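Local coordinates for PcyX_EBK42635 (Marine metagenome, PDB 5OWG), which probably reduces biliverdin to the pigment phycoerythrobilin in a four-electron, ferredoxin-dependent reaction, as a phage-type bilin reductase, at residues Y199-Q204 against L231-V235. Residues are numbered along the deposited sequence.
Sequences YSEHQQ and LFPFV
This is a helix-to-loop contact in the alpha-beta-alpha sandwich of the ferredoxin-dependent bilin reductases, built on an antiparallel sheet: the C-terminal end of helix 189-204 packs against the irregular loop 231-235 that follows helix 220-229, extended only from Pro233 onward. Ser200 and Phe232 come closest in the backbone, CA to CA 5.2 Å. Phe232 (chi1 m) wedges between helix and sheet, where it also meets His77, Cys79 and Phe81 of strand 73-82. Tyr199 (chi1 t) offers its aromatic edge to the Phe232 face, a T-shaped pair with centroids 5.7 Å apart and planes at 87°, while Gln203, whose CH2 groups can lie against a ring, brings CG 3.4 Å from Phe232 CE2. Small Ser200 allows the close approach, Ser200 OG to Phe232 CB 3.3 Å, its hydroxyl hydrogen-bonded to Gln196 O. Gln204 NE2 lies 3.2 Å from Phe234 CE2. Phe232 is thus the largest single contributor (113 Å² covered), and the long Gln204 side chain hydrogen-bonds a segment without regular secondary structure, NE2 to Phe232 O (3.2 Å, N-H...O angle 150°).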
loop_
_atom_site.group_PDB
_atom_site.type_symbol
_atom_site.label_atom_id
_atom_site.label_comp_id
_atom_site.label_asym_id
_atom_site.label_seq_id
_atom_site.Cartn_x
_atom_site.Cartn_y
_atom_site.Cartn_z
ATOM N N TYR A 199 10.209 9.564 -0.512
ATOM C CA TYR A 199 9.390 8.643 -1.291
ATOM C C TYR A 199 7.937 9.099 -1.326
ATOM O O TYR A 199 7.249 8.927 -2.340
ATOM C CB TYR A 199 9.504 7.235 -0.705
ATOM C CG TYR A 199 8.516 6.231 -1.261
ATOM C CD1 TYR A 199 7.228 6.136 -0.748
ATOM C CD2 TYR A 199 8.877 5.365 -2.284
ATOM C CE1 TYR A 199 6.325 5.219 -1.247
ATOM C CE2 TYR A 199 7.981 4.442 -2.789
ATOM C CZ TYR A 199 6.707 4.372 -2.265
ATOM O OH TYR A 199 5.811 3.456 -2.766
ATOM N N SER A 200 7.452 9.685 -0.229
ATOM C CA SER A 200 6.068 10.145 -0.182
ATOM C C SER A 200 5.879 11.402 -1.021
ATOM O O SER A 200 4.853 11.557 -1.693
ATOM C CB SER A 200 5.650 10.392 1.267
ATOM O OG SER A 200 5.617 9.178 1.998
ATOM N N GLU A 201 6.853 12.313 -0.990
ATOM C CA GLU A 201 6.808 13.488 -1.853
ATOM C C GLU A 201 6.665 13.080 -3.315
ATOM O O GLU A 201 5.742 13.520 -4.011
ATOM C CB GLU A 201 8.068 14.332 -1.646
ATOM C CG GLU A 201 8.436 15.221 -2.831
ATOM C CD GLU A 201 9.628 16.109 -2.540
ATOM O OE1 GLU A 201 10.276 15.913 -1.490
ATOM O OE2 GLU A 201 9.922 17.003 -3.362
ATOM N N HIS A 202 7.576 12.233 -3.796
ATOM C CA HIS A 202 7.595 11.872 -5.208
ATOM C C HIS A 202 6.377 11.060 -5.631
ATOM O O HIS A 202 6.048 11.047 -6.821
ATOM C CB HIS A 202 8.870 11.092 -5.532
ATOM C CG HIS A 202 10.010 11.959 -5.969
ATOM N ND1 HIS A 202 10.212 12.311 -7.284
ATOM C CD2 HIS A 202 11.005 12.547 -5.264
ATOM C CE1 HIS A 202 11.284 13.078 -7.374
ATOM N NE2 HIS A 202 11.784 13.236 -6.161
ATOM N N GLN A 203 5.700 10.385 -4.699
ATOM C CA GLN A 203 4.545 9.574 -5.061
ATOM C C GLN A 203 3.213 10.209 -4.686
ATOM O O GLN A 203 2.181 9.798 -5.228
ATOM C CB GLN A 203 4.634 8.185 -4.418
ATOM C CG GLN A 203 3.616 7.217 -5.000
ATOM C CD GLN A 203 4.073 5.776 -4.969
ATOM O OE1 GLN A 203 5.103 5.450 -4.383
ATOM N NE2 GLN A 203 3.308 4.903 -5.618
ATOM N N GLN A 204 3.199 11.185 -3.775
ATOM C CA GLN A 204 1.976 11.949 -3.550
ATOM C C GLN A 204 1.525 12.635 -4.832
ATOM O O GLN A 204 0.336 12.623 -5.171
ATOM C CB GLN A 204 2.184 12.987 -2.447
ATOM C CG GLN A 204 1.654 12.579 -1.081
ATOM C CD GLN A 204 1.654 13.733 -0.098
ATOM O OE1 GLN A 204 1.620 14.899 -0.495
ATOM N NE2 GLN A 204 1.692 13.417 1.192
ATOM N N LEU A 231 -2.675 9.065 2.447
ATOM C CA LEU A 231 -2.141 8.182 1.418
ATOM C C LEU A 231 -0.674 7.865 1.666
ATOM O O LEU A 231 -0.325 6.696 1.860
ATOM C CB LEU A 231 -2.346 8.823 0.040
ATOM C CG LEU A 231 -1.615 8.138 -1.115
ATOM C CD1 LEU A 231 -1.890 6.640 -1.132
ATOM C CD2 LEU A 231 -1.987 8.768 -2.446
ATOM N N PHE A 232 0.197 8.870 1.662
ATOM C CA PHE A 232 1.585 8.725 2.097
ATOM C C PHE A 232 1.874 9.832 3.101
ATOM O O PHE A 232 2.583 10.800 2.799
ATOM C CB PHE A 232 2.550 8.775 0.912
ATOM C CG PHE A 232 2.344 7.667 -0.073
ATOM C CD1 PHE A 232 2.677 6.364 0.253
ATOM C CD2 PHE A 232 1.821 7.926 -1.325
ATOM C CE1 PHE A 232 2.481 5.340 -0.650
ATOM C CE2 PHE A 232 1.617 6.906 -2.228
ATOM C CZ PHE A 232 1.954 5.612 -1.893
ATOM N N PRO A 233 1.330 9.721 4.309
ATOM C CA PRO A 233 1.498 10.795 5.290
ATOM C C PRO A 233 2.953 10.970 5.683
ATOM O O PRO A 233 3.741 10.022 5.694
ATOM C CB PRO A 233 0.657 10.326 6.487
ATOM C CG PRO A 233 -0.226 9.241 5.953
ATOM C CD PRO A 233 0.554 8.597 4.859
ATOM N N PHE A 234 3.304 12.211 6.002
ATOM C CA PHE A 234 4.620 12.507 6.535
ATOM C C PHE A 234 4.630 12.273 8.041
ATOM O O PHE A 234 3.598 12.357 8.712
ATOM C CB PHE A 234 5.014 13.949 6.221
ATOM C CG PHE A 234 5.043 14.261 4.753
ATOM C CD1 PHE A 234 6.185 14.029 4.005
ATOM C CD2 PHE A 234 3.930 14.788 4.121
ATOM C CE1 PHE A 234 6.215 14.314 2.654
ATOM C CE2 PHE A 234 3.955 15.074 2.769
ATOM C CZ PHE A 234 5.099 14.837 2.035
ATOM N N VAL A 235 5.813 11.971 8.568
ATOM C CA VAL A 235 5.986 11.652 9.980
ATOM C C VAL A 235 6.680 12.825 10.656
ATOM O O VAL A 235 7.548 13.475 10.061
ATOM C CB VAL A 235 6.780 10.341 10.181
ATOM C CG1 VAL A 235 6.833 9.525 8.886
ATOM C CG2 VAL A 235 8.192 10.611 10.707
#